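PDB 2DT8: DegV family protein from Thermus thermophilus, which binds fatty acids, here a palmitic acid, and carries a zinc ion, its cellular role probably being that of a lipid-binding protein of the DegV family. Local coordinates for residues L5-L13 and S119-K130; R222-S232 and G269-L280. All coordinates share one frame; numbering follows the deposited sequence.

Contact 1 of 2, residues L5-L13 and S119-K130; sequences LVTDSTSDL and SLGVGMMVLRAK
The one flat side-chain group that bonds across this contact is the carboxylate of D12. S119 OG donates to D12 OD2 at 2.7 Å, arriving on the anti side of that oxygen and 19° out of the carboxylate plane. The carboxylate is held further by the backbone N of G261, also at OD2, and by W40 NE1 at OD1. An asparagine here would keep the shape but would probably weaken this grip, since the charge shared by three donors goes and an NH2 in place of either oxygen would face a donor. D12 O accepts from N258 ND2 and lies 3.4 Å from L120 CD2.

The pieces joined are the end of the parallel strand 3-8, with its following turn, and helix 120-135, which covers the sheet as an alpha/beta layer; residues 5-8 and 120-130 run antiparallel, at 175°. The turn is tied from within: D8 OD1 accepts from T10 N in an Asx turn, and S11 OG donates to D8 O nearly in line with the C=O.

G123 lets the turn settle on the helix, for a CB there would collide with S11 O. L13 sends CD2 to L127 CD1 (3.8 Å) and CD1 to V126 CG1 (4.0 Å). With T7 OG1 anti to the backbone N (chi1 -172°), the hydroxyl lies against V122 CG1 and V126 CG2 and bonds to L86 O. L5 CD1 touches K130 CB at 3.6 Å, while K130 bends at chi2 and chi3 to bring NZ to L21 O and to a water that also accepts from L5 N.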
loop_
_atom_site.group_PDB
_atom_site.type_symbol
_atom_site.label_atom_id
_atom_site.label_comp_id
_atom_site.label_asym_id
_atom_site.label_seq_id
_atom_site.Cartn_x
_atom_site.Cartn_y
_atom_site.Cartn_z
ATOM N N LEU A 5 8.630 -14.819 4.309
ATOM C CA LEU A 5 7.695 -13.832 3.788
ATOM C C LEU A 5 8.155 -13.259 2.463
ATOM O O LEU A 5 9.316 -12.892 2.300
ATOM C CB LEU A 5 7.545 -12.665 4.754
ATOM C CG LEU A 5 6.623 -12.861 5.940
ATOM C CD1 LEU A 5 6.947 -11.818 6.994
ATOM C CD2 LEU A 5 5.180 -12.746 5.470
ATOM N N VAL A 6 7.213 -13.173 1.538
ATOM C CA VAL A 6 7.420 -12.601 0.217
ATOM C C VAL A 6 6.312 -11.573 -0.002
ATOM O O VAL A 6 5.176 -11.761 0.432
ATOM C CB VAL A 6 7.305 -13.668 -0.906
ATOM C CG1 VAL A 6 7.317 -12.989 -2.290
ATOM C CG2 VAL A 6 8.448 -14.665 -0.794
ATOM N N THR A 7 6.661 -10.451 -0.613
ATOM C CA THR A 7 5.665 -9.449 -0.942
ATOM C C THR A 7 6.072 -8.838 -2.281
ATOM O O THR A 7 7.023 -9.315 -2.910
ATOM C CB THR A 7 5.545 -8.362 0.177
ATOM O OG1 THR A 7 4.425 -7.509 -0.105
ATOM C CG2 THR A 7 6.819 -7.521 0.273
ATOM N N ASP A 8 5.341 -7.831 -2.743
ATOM C CA ASP A 8 5.695 -7.171 -3.999
ATOM C C ASP A 8 6.161 -5.752 -3.677
ATOM O O ASP A 8 5.974 -5.268 -2.553
ATOM C CB ASP A 8 4.511 -7.186 -4.970
ATOM C CG ASP A 8 3.317 -6.445 -4.439
ATOM O OD1 ASP A 8 3.364 -5.201 -4.433
ATOM O OD2 ASP A 8 2.331 -7.095 -4.017
ATOM N N SER A 9 6.765 -5.081 -4.655
ATOM C CA SER A 9 7.303 -3.747 -4.422
ATOM C C SER A 9 6.288 -2.687 -4.020
ATOM O O SER A 9 6.665 -1.677 -3.420
ATOM C CB SER A 9 8.091 -3.276 -5.651
ATOM O OG SER A 9 7.251 -3.073 -6.762
ATOM N N THR A 10 5.012 -2.898 -4.329
ATOM C CA THR A 10 4.020 -1.897 -3.961
ATOM C C THR A 10 3.730 -1.860 -2.464
ATOM O O THR A 10 2.941 -1.037 -2.014
ATOM C CB THR A 10 2.676 -2.034 -4.751
ATOM O OG1 THR A 10 1.956 -3.193 -4.314
ATOM C CG2 THR A 10 2.944 -2.120 -6.245
ATOM N N SER A 11 4.349 -2.747 -1.686
ATOM C CA SER A 11 4.151 -2.712 -0.236
ATOM C C SER A 11 4.903 -1.493 0.327
ATOM O O SER A 11 4.730 -1.120 1.481
ATOM C CB SER A 11 4.643 -4.008 0.415
ATOM O OG SER A 11 5.971 -4.324 0.048
ATOM N N ASP A 12 5.746 -0.883 -0.509
ATOM C CA ASP A 12 6.468 0.346 -0.159
ATOM C C ASP A 12 7.177 0.359 1.197
ATOM O O ASP A 12 7.154 1.365 1.920
ATOM C CB ASP A 12 5.507 1.546 -0.239
ATOM C CG ASP A 12 5.032 1.844 -1.666
ATOM O OD1 ASP A 12 5.656 1.326 -2.621
ATOM O OD2 ASP A 12 4.045 2.601 -1.831
ATOM N N LEU A 13 7.833 -0.745 1.529
ATOM C CA LEU A 13 8.563 -0.846 2.793
ATOM C C LEU A 13 9.960 -0.260 2.671
ATOM O O LEU A 13 10.632 -0.481 1.671
ATOM C CB LEU A 13 8.705 -2.311 3.193
ATOM C CG LEU A 13 7.453 -2.979 3.749
ATOM C CD1 LEU A 13 7.631 -4.484 3.763
ATOM C CD2 LEU A 13 7.191 -2.438 5.147
ATOM N N SER A 119 0.281 0.019 -0.984
ATOM C CA SER A 119 1.395 0.744 -0.362
ATOM C C SER A 119 1.651 0.188 1.050
ATOM O O SER A 119 1.572 -1.028 1.257
ATOM C CB SER A 119 1.094 2.252 -0.337
ATOM O OG SER A 119 2.226 2.982 0.096
ATOM N N LEU A 120 1.951 1.053 2.022
ATOM C CA LEU A 120 2.208 0.578 3.386
ATOM C C LEU A 120 1.023 -0.124 4.046
ATOM O O LEU A 120 1.159 -0.667 5.143
ATOM C CB LEU A 120 2.718 1.714 4.276
ATOM C CG LEU A 120 4.222 1.948 4.136
ATOM C CD1 LEU A 120 4.638 3.086 5.056
ATOM C CD2 LEU A 120 4.983 0.679 4.486
ATOM N N GLY A 121 -0.139 -0.104 3.394
ATOM C CA GLY A 121 -1.281 -0.841 3.917
ATOM C C GLY A 121 -0.926 -2.319 3.804
ATOM O O GLY A 121 -1.320 -3.148 4.631
ATOM N N VAL A 122 -0.176 -2.659 2.760
ATOM C CA VAL A 122 0.277 -4.033 2.576
ATOM C C VAL A 122 1.517 -4.204 3.456
ATOM O O VAL A 122 1.660 -5.183 4.192
ATOM C CB VAL A 122 0.681 -4.313 1.108
ATOM C CG1 VAL A 122 1.149 -5.758 0.970
ATOM C CG2 VAL A 122 -0.488 -4.026 0.173
ATOM N N GLY A 123 2.407 -3.219 3.393
ATOM C CA GLY A 123 3.628 -3.272 4.176
ATOM C C GLY A 123 3.424 -3.475 5.665
ATOM O O GLY A 123 4.170 -4.250 6.284
HETATM N N MSE A 124 2.433 -2.802 6.249
HETATM C CA MSE A 124 2.199 -2.940 7.689
HETATM C C MSE A 124 1.767 -4.358 8.034
HETATM O O MSE A 124 2.081 -4.855 9.117
HETATM C CB MSE A 124 1.144 -1.948 8.187
HETATM C CG MSE A 124 -0.262 -2.254 7.731
HETATM SE SE MSE A 124 -1.443 -0.796 8.177
HETATM C CE MSE A 124 -3.104 -1.718 7.868
HETATM N N MSE A 125 1.049 -5.013 7.122
HETATM C CA MSE A 125 0.625 -6.387 7.376
HETATM C C MSE A 125 1.829 -7.325 7.258
HETATM O O MSE A 125 1.942 -8.305 7.995
HETATM C CB MSE A 125 -0.489 -6.790 6.413
HETATM C CG MSE A 125 -1.724 -5.942 6.600
HETATM SE SE MSE A 125 -3.246 -6.653 5.695
HETATM C CE MSE A 125 -4.358 -5.097 5.674
ATOM N N VAL A 126 2.736 -7.030 6.331
ATOM C CA VAL A 126 3.948 -7.830 6.191
ATOM C C VAL A 126 4.744 -7.718 7.494
ATOM O O VAL A 126 5.219 -8.715 8.028
ATOM C CB VAL A 126 4.812 -7.322 5.008
ATOM C CG1 VAL A 126 6.180 -7.973 5.024
ATOM C CG2 VAL A 126 4.112 -7.616 3.712
ATOM N N LEU A 127 4.871 -6.499 8.010
ATOM C CA LEU A 127 5.601 -6.289 9.250
ATOM C C LEU A 127 4.926 -6.988 10.433
ATOM O O LEU A 127 5.606 -7.551 11.289
ATOM C CB LEU A 127 5.740 -4.791 9.531
ATOM C CG LEU A 127 6.605 -4.021 8.524
ATOM C CD1 LEU A 127 6.549 -2.538 8.865
ATOM C CD2 LEU A 127 8.048 -4.520 8.533
ATOM N N ARG A 128 3.596 -6.974 10.479
ATOM C CA ARG A 128 2.887 -7.625 11.583
ATOM C C ARG A 128 3.093 -9.137 11.504
ATOM O O ARG A 128 3.321 -9.791 12.523
ATOM C CB ARG A 128 1.399 -7.293 11.525
ATOM C CG ARG A 128 0.547 -7.970 12.596
ATOM C CD ARG A 128 1.021 -7.661 14.002
ATOM N NE ARG A 128 0.030 -8.124 14.979
ATOM C CZ ARG A 128 0.282 -8.320 16.270
ATOM N NH1 ARG A 128 1.495 -8.097 16.753
ATOM N NH2 ARG A 128 -0.681 -8.742 17.080
ATOM N N ALA A 129 3.026 -9.692 10.294
ATOM C CA ALA A 129 3.235 -11.126 10.117
ATOM C C ALA A 129 4.655 -11.496 10.560
ATOM O O ALA A 129 4.867 -12.489 11.256
ATOM C CB ALA A 129 3.015 -11.513 8.645
ATOM N N LYS A 130 5.630 -10.683 10.169
ATOM C CA LYS A 130 7.018 -10.935 10.542
ATOM C C LYS A 130 7.199 -10.911 12.060
ATOM O O LYS A 130 7.885 -11.762 12.624
ATOM C CB LYS A 130 7.928 -9.881 9.911
ATOM C CG LYS A 130 9.307 -9.848 10.542
ATOM C CD LYS A 130 10.276 -10.833 9.901
ATOM C CE LYS A 130 9.623 -12.130 9.462
ATOM N NZ LYS A 130 10.617 -13.004 8.785
HETATM O O HOH W 1 10.961 -13.905 5.876
#

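Contact 2 of 2, residues R222-S232 and G269-L280; sequences RKRIRAYFLYS and GPGTYGFYAYSL. With PLM (palmitic acid), chain C.
Backbone bonds dominate between 222-232 and 269-280, where strands 225-231 and 273-279 run antiparallel as the two inner strands of a four-stranded mixed sheet. R226 and Y278 form a hydrogen-bonded pair, with R226 N to Y278 O at 2.9 Å, and the pairs Y228 with Y276 and L230 with G274 follow. At one end S232 OG takes T272 N (2.9 Å) and donates to G269 O.

Among polar side chains, R226 NH1 meets Y278 OH at 2.9 Å, in the guanidinium plane, which stands 89° to the tyrosine ring; L280 CD1 covers a face of that guanidinium. E131 and E253 supply its salt bridges. R222 NH1 reaches S279 OG in plane, its guanidinium also bound to W218 O and D152. A water joins the hydroxyls of Y228 and Y278.

Aromatic packing centres on F229 and F275. With F275 CG between its backbone N and carbonyl carbon (chi1 70°), its ring lies beside that of F229, planes at 30°, slid apart and scarcely overlapping. F275 CB, whose exact place is less sure, makes a CH-pi contact over the F229 face.

Against the ligand, L230 CD1 lies 3.4 Å from the palmitate methyl CG, and Y276 CD2 3.6 Å. The atoms of these two strands nearest the tail's end are carbons, consistent with the tail being held by hydrophobic packing and fit, whereas its carboxylate is bound by S93 and T61.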
loop_
_atom_site.group_PDB
_atom_site.type_symbol
_atom_site.label_atom_id
_atom_site.label_comp_id
_atom_site.label_asym_id
_atom_site.label_seq_id
_atom_site.Cartn_x
_atom_site.Cartn_y
_atom_site.Cartn_z
ATOM N N ARG A 222 -9.520 1.584 21.183
ATOM C CA ARG A 222 -8.252 0.915 20.922
ATOM C C ARG A 222 -7.134 1.425 21.832
ATOM O O ARG A 222 -6.960 2.632 22.015
ATOM C CB ARG A 222 -7.878 1.090 19.441
ATOM C CG ARG A 222 -8.946 0.559 18.474
ATOM C CD ARG A 222 -8.659 0.968 17.026
ATOM N NE ARG A 222 -9.846 0.826 16.188
ATOM C CZ ARG A 222 -10.227 -0.306 15.600
ATOM N NH1 ARG A 222 -9.504 -1.407 15.745
ATOM N NH2 ARG A 222 -11.338 -0.333 14.875
ATOM N N LYS A 223 -6.330 0.464 22.384
ATOM C CA LYS A 223 -5.274 0.872 23.312
ATOM C C LYS A 223 -3.881 1.064 22.720
ATOM O O LYS A 223 -2.976 1.553 23.399
ATOM C CB LYS A 223 -5.159 -0.135 24.446
ATOM C CG LYS A 223 -6.314 -0.120 25.397
ATOM C CD LYS A 223 -6.138 -1.218 26.413
ATOM C CE LYS A 223 -6.670 -0.768 27.748
ATOM N NZ LYS A 223 -6.548 -1.868 28.742
ATOM N N ARG A 224 -3.706 0.364 21.509
ATOM C CA ARG A 224 -2.422 0.417 20.822
ATOM C C ARG A 224 -2.693 0.557 19.339
ATOM O O ARG A 224 -3.271 -0.340 18.718
ATOM C CB ARG A 224 -1.623 -0.860 21.059
ATOM C CG ARG A 224 -1.309 -1.170 22.512
ATOM C CD ARG A 224 -0.532 -2.478 22.603
ATOM N NE ARG A 224 0.746 -2.396 21.899
ATOM C CZ ARG A 224 1.536 -3.435 21.646
ATOM N NH1 ARG A 224 1.185 -4.657 22.034
ATOM N NH2 ARG A 224 2.684 -3.253 21.008
ATOM N N ILE A 225 -2.269 1.677 18.769
ATOM C CA ILE A 225 -2.480 1.916 17.350
ATOM C C ILE A 225 -1.147 2.155 16.662
ATOM O O ILE A 225 -0.277 2.841 17.201
ATOM C CB ILE A 225 -3.365 3.162 17.127
ATOM C CG1 ILE A 225 -4.733 2.954 17.784
ATOM C CG2 ILE A 225 -3.490 3.444 15.628
ATOM C CD1 ILE A 225 -5.586 4.205 17.873
ATOM N N ARG A 226 -0.982 1.566 15.482
ATOM C CA ARG A 226 0.216 1.748 14.669
ATOM C C ARG A 226 -0.251 2.407 13.378
ATOM O O ARG A 226 -1.187 1.932 12.730
ATOM C CB ARG A 226 0.889 0.406 14.373
ATOM C CG ARG A 226 1.529 -0.239 15.602
ATOM C CD ARG A 226 2.007 -1.651 15.321
ATOM N NE ARG A 226 2.791 -2.180 16.440
ATOM C CZ ARG A 226 3.195 -3.442 16.544
ATOM N NH1 ARG A 226 2.887 -4.327 15.602
ATOM N NH2 ARG A 226 3.918 -3.819 17.592
ATOM N N ALA A 227 0.393 3.516 13.024
ATOM C CA ALA A 227 0.035 4.270 11.832
ATOM C C ALA A 227 1.180 4.332 10.819
ATOM O O ALA A 227 2.353 4.356 11.168
ATOM C CB ALA A 227 -0.395 5.668 12.224
ATOM N N TYR A 228 0.752 4.400 9.545
ATOM C CA TYR A 228 1.756 4.415 8.500
ATOM C C TYR A 228 1.397 5.560 7.502
ATOM O O TYR A 228 0.373 5.527 6.832
ATOM C CB TYR A 228 1.757 3.033 7.798
ATOM C CG TYR A 228 2.098 1.998 8.810
ATOM C CD1 TYR A 228 1.112 1.507 9.660
ATOM C CD2 TYR A 228 3.409 1.537 8.934
ATOM C CE1 TYR A 228 1.429 0.560 10.622
ATOM C CE2 TYR A 228 3.729 0.596 9.903
ATOM C CZ TYR A 228 2.747 0.114 10.748
ATOM O OH TYR A 228 3.059 -0.815 11.721
ATOM N N PHE A 229 2.312 6.545 7.468
ATOM C CA PHE A 229 2.024 7.700 6.640
ATOM C C PHE A 229 2.735 7.633 5.296
ATOM O O PHE A 229 3.872 7.178 5.201
ATOM C CB PHE A 229 2.458 8.967 7.391
ATOM C CG PHE A 229 1.689 9.192 8.659
ATOM C CD1 PHE A 229 2.023 8.501 9.825
ATOM C CD2 PHE A 229 0.597 10.044 8.672
ATOM C CE1 PHE A 229 1.266 8.666 10.986
ATOM C CE2 PHE A 229 -0.168 10.216 9.831
ATOM C CZ PHE A 229 0.173 9.523 10.988
ATOM N N LEU A 230 2.050 8.122 4.269
ATOM C CA LEU A 230 2.549 8.072 2.900
ATOM C C LEU A 230 2.345 9.382 2.136
ATOM O O LEU A 230 1.400 10.126 2.366
ATOM C CB LEU A 230 1.786 6.982 2.139
ATOM C CG LEU A 230 1.958 5.567 2.700
ATOM C CD1 LEU A 230 0.786 4.684 2.292
ATOM C CD2 LEU A 230 3.290 5.002 2.210
ATOM N N TYR A 231 3.327 9.636 1.255
ATOM C CA TYR A 231 3.202 10.822 0.430
ATOM C C TYR A 231 3.944 10.790 -0.908
ATOM O O TYR A 231 4.791 9.943 -1.160
ATOM C CB TYR A 231 3.868 12.066 1.106
ATOM C CG TYR A 231 5.339 11.857 1.196
ATOM C CD1 TYR A 231 5.869 11.090 2.230
ATOM C CD2 TYR A 231 6.194 12.436 0.258
ATOM C CE1 TYR A 231 7.239 10.897 2.322
ATOM C CE2 TYR A 231 7.565 12.252 0.357
ATOM C CZ TYR A 231 8.088 11.490 1.386
ATOM O OH TYR A 231 9.451 11.291 1.484
ATOM N N SER A 232 3.544 11.757 -1.754
ATOM C CA SER A 232 4.205 11.840 -3.041
ATOM C C SER A 232 4.206 13.368 -3.119
ATOM O O SER A 232 3.237 14.035 -2.778
ATOM C CB SER A 232 3.405 11.367 -4.339
ATOM O OG SER A 232 2.241 12.182 -4.479
ATOM N N GLY A 269 -1.144 9.781 -8.432
ATOM C CA GLY A 269 -0.777 11.070 -8.979
ATOM C C GLY A 269 -0.027 11.954 -8.005
ATOM O O GLY A 269 0.275 11.537 -6.887
ATOM N N PRO A 270 0.287 13.191 -8.402
ATOM C CA PRO A 270 1.015 14.124 -7.537
ATOM C C PRO A 270 0.209 14.602 -6.335
ATOM O O PRO A 270 -1.023 14.513 -6.314
ATOM C CB PRO A 270 1.374 15.269 -8.488
ATOM C CG PRO A 270 0.249 15.262 -9.468
ATOM C CD PRO A 270 0.020 13.786 -9.724
ATOM N N GLY A 271 0.923 15.101 -5.331
ATOM C CA GLY A 271 0.277 15.615 -4.138
ATOM C C GLY A 271 -0.557 14.617 -3.362
ATOM O O GLY A 271 -1.562 14.986 -2.756
ATOM N N THR A 272 -0.150 13.352 -3.377
ATOM C CA THR A 272 -0.894 12.338 -2.637
ATOM C C THR A 272 -0.350 12.277 -1.213
ATOM O O THR A 272 0.855 12.391 -0.991
ATOM C CB THR A 272 -0.741 10.938 -3.293
ATOM O OG1 THR A 272 -1.221 10.993 -4.644
ATOM C CG2 THR A 272 -1.549 9.879 -2.534
ATOM N N TYR A 273 -1.243 12.134 -0.238
ATOM C CA TYR A 273 -0.812 12.001 1.152
ATOM C C TYR A 273 -1.923 11.333 1.938
ATOM O O TYR A 273 -3.087 11.395 1.552
ATOM C CB TYR A 273 -0.466 13.362 1.783
ATOM C CG TYR A 273 -1.623 14.321 1.909
ATOM C CD1 TYR A 273 -1.991 15.152 0.848
ATOM C CD2 TYR A 273 -2.356 14.406 3.098
ATOM C CE1 TYR A 273 -3.044 16.035 0.966
ATOM C CE2 TYR A 273 -3.418 15.286 3.222
ATOM C CZ TYR A 273 -3.758 16.098 2.157
ATOM O OH TYR A 273 -4.801 16.980 2.281
ATOM N N GLY A 274 -1.560 10.676 3.032
ATOM C CA GLY A 274 -2.569 10.021 3.847
ATOM C C GLY A 274 -1.822 9.039 4.752
ATOM O O GLY A 274 -0.612 9.112 4.926
ATOM N N PHE A 275 -2.625 8.103 5.288
ATOM C CA PHE A 275 -2.025 7.138 6.187
ATOM C C PHE A 275 -2.903 5.899 6.371
ATOM O O PHE A 275 -4.115 5.935 6.211
ATOM C CB PHE A 275 -1.493 7.587 7.567
ATOM C CG PHE A 275 -2.642 7.956 8.458
ATOM C CD1 PHE A 275 -3.252 9.195 8.315
ATOM C CD2 PHE A 275 -3.071 7.074 9.437
ATOM C CE1 PHE A 275 -4.294 9.552 9.158
ATOM C CE2 PHE A 275 -4.118 7.439 10.278
ATOM C CZ PHE A 275 -4.734 8.676 10.142
ATOM N N TYR A 276 -2.197 4.792 6.664
ATOM C CA TYR A 276 -2.936 3.571 6.921
ATOM C C TYR A 276 -2.698 3.380 8.420
ATOM O O TYR A 276 -1.783 3.943 9.007
ATOM C CB TYR A 276 -2.159 2.408 6.219
ATOM C CG TYR A 276 -2.937 1.891 5.062
ATOM C CD1 TYR A 276 -3.947 0.956 5.267
ATOM C CD2 TYR A 276 -2.651 2.325 3.766
ATOM C CE1 TYR A 276 -4.672 0.465 4.191
ATOM C CE2 TYR A 276 -3.368 1.825 2.689
ATOM C CZ TYR A 276 -4.372 0.897 2.897
ATOM O OH TYR A 276 -5.105 0.411 1.832
ATOM N N ALA A 277 -3.595 2.559 8.993
ATOM C CA ALA A 277 -3.453 2.295 10.413
ATOM C C ALA A 277 -4.213 0.967 11.008
ATOM O O ALA A 277 -5.157 0.541 10.349
ATOM C CB ALA A 277 -3.963 3.394 11.462
ATOM N N TYR A 278 -3.744 0.351 12.085
ATOM C CA TYR A 278 -4.431 -0.808 12.655
ATOM C C TYR A 278 -4.107 -0.817 14.134
ATOM O O TYR A 278 -3.247 -0.057 14.587
ATOM C CB TYR A 278 -4.023 -2.142 12.012
ATOM C CG TYR A 278 -2.651 -2.658 12.368
ATOM C CD1 TYR A 278 -1.528 -2.255 11.645
ATOM C CD2 TYR A 278 -2.476 -3.574 13.408
ATOM C CE1 TYR A 278 -0.271 -2.749 11.944
ATOM C CE2 TYR A 278 -1.212 -4.074 13.719
ATOM C CZ TYR A 278 -0.113 -3.657 12.982
ATOM O OH TYR A 278 1.138 -4.128 13.285
ATOM N N SER A 279 -4.807 -1.649 14.890
ATOM C CA SER A 279 -4.575 -1.724 16.326
ATOM C C SER A 279 -4.325 -3.152 16.753
ATOM O O SER A 279 -4.612 -4.096 16.010
ATOM C CB SER A 279 -5.770 -1.157 17.090
ATOM O OG SER A 279 -6.929 -1.948 16.882
ATOM N N LEU A 280 -3.777 -3.310 17.954
ATOM C CA LEU A 280 -3.489 -4.639 18.472
ATOM C C LEU A 280 -3.508 -4.653 19.992
ATOM O O LEU A 280 -3.707 -3.573 20.589
ATOM C CB LEU A 280 -2.126 -5.126 17.969
ATOM C CG LEU A 280 -0.861 -4.396 18.431
ATOM C CD1 LEU A 280 0.352 -5.223 18.049
ATOM C CD2 LEU A 280 -0.779 -3.011 17.815
ATOM O OXT LEU A 280 -3.323 -5.751 20.557
HETATM C C1 PLM C . -0.256 -3.143 -11.745
HETATM O O1 PLM C . -0.804 -4.351 -11.595
HETATM O O2 PLM C . 0.064 -2.764 -12.851
HETATM C C2 PLM C . -0.045 -2.256 -10.535
HETATM C C3 PLM C . -1.344 -1.501 -10.237
HETATM C C4 PLM C . -1.148 -0.558 -9.048
HETATM C C5 PLM C . -2.469 0.148 -8.749
HETATM C C6 PLM C . -2.331 1.025 -7.506
HETATM C C7 PLM C . -3.646 1.740 -7.264
HETATM C C8 PLM C . -3.607 2.454 -5.933
HETATM C C9 PLM C . -5.033 2.868 -5.578
HETATM C CA PLM C . -5.002 4.051 -4.630
HETATM C CB PLM C . -4.853 3.516 -3.218
HETATM C CC PLM C . -3.468 3.863 -2.703
HETATM C CD PLM C . -3.606 4.637 -1.405
HETATM C CE PLM C . -2.229 5.144 -0.983
HETATM C CF PLM C . -2.362 6.024 0.269
HETATM C CG PLM C . -2.516 5.139 1.506
HETATM O O HOH W 2 -5.778 -1.875 20.625
HETATM O O HOH W 3 2.926 -3.605 11.484
HETATM O O HOH W 4 1.822 15.029 -0.707
#

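From the N terminus, strand 3-8 and the turn after it wait for more than a hundred residues before helix 120-135 returns to them and closes contact 1. Only then does the chain reach 222-232, and contact 2 closes a shorter excursion through helix 236-247, strand 252-259 and helix 262-268 to end at the C terminus. The two loops therefore follow in series, neither nested nor crossed. They meet through residues 119-130, which pack on the six-stranded sheet in contact 1 and, on another side, touch the strands paired in contact 2: M124 packs on Y228, G121 on Y276, R128 on L280. S119 touches L230 close to the palmitate, where both contacts border the lipid.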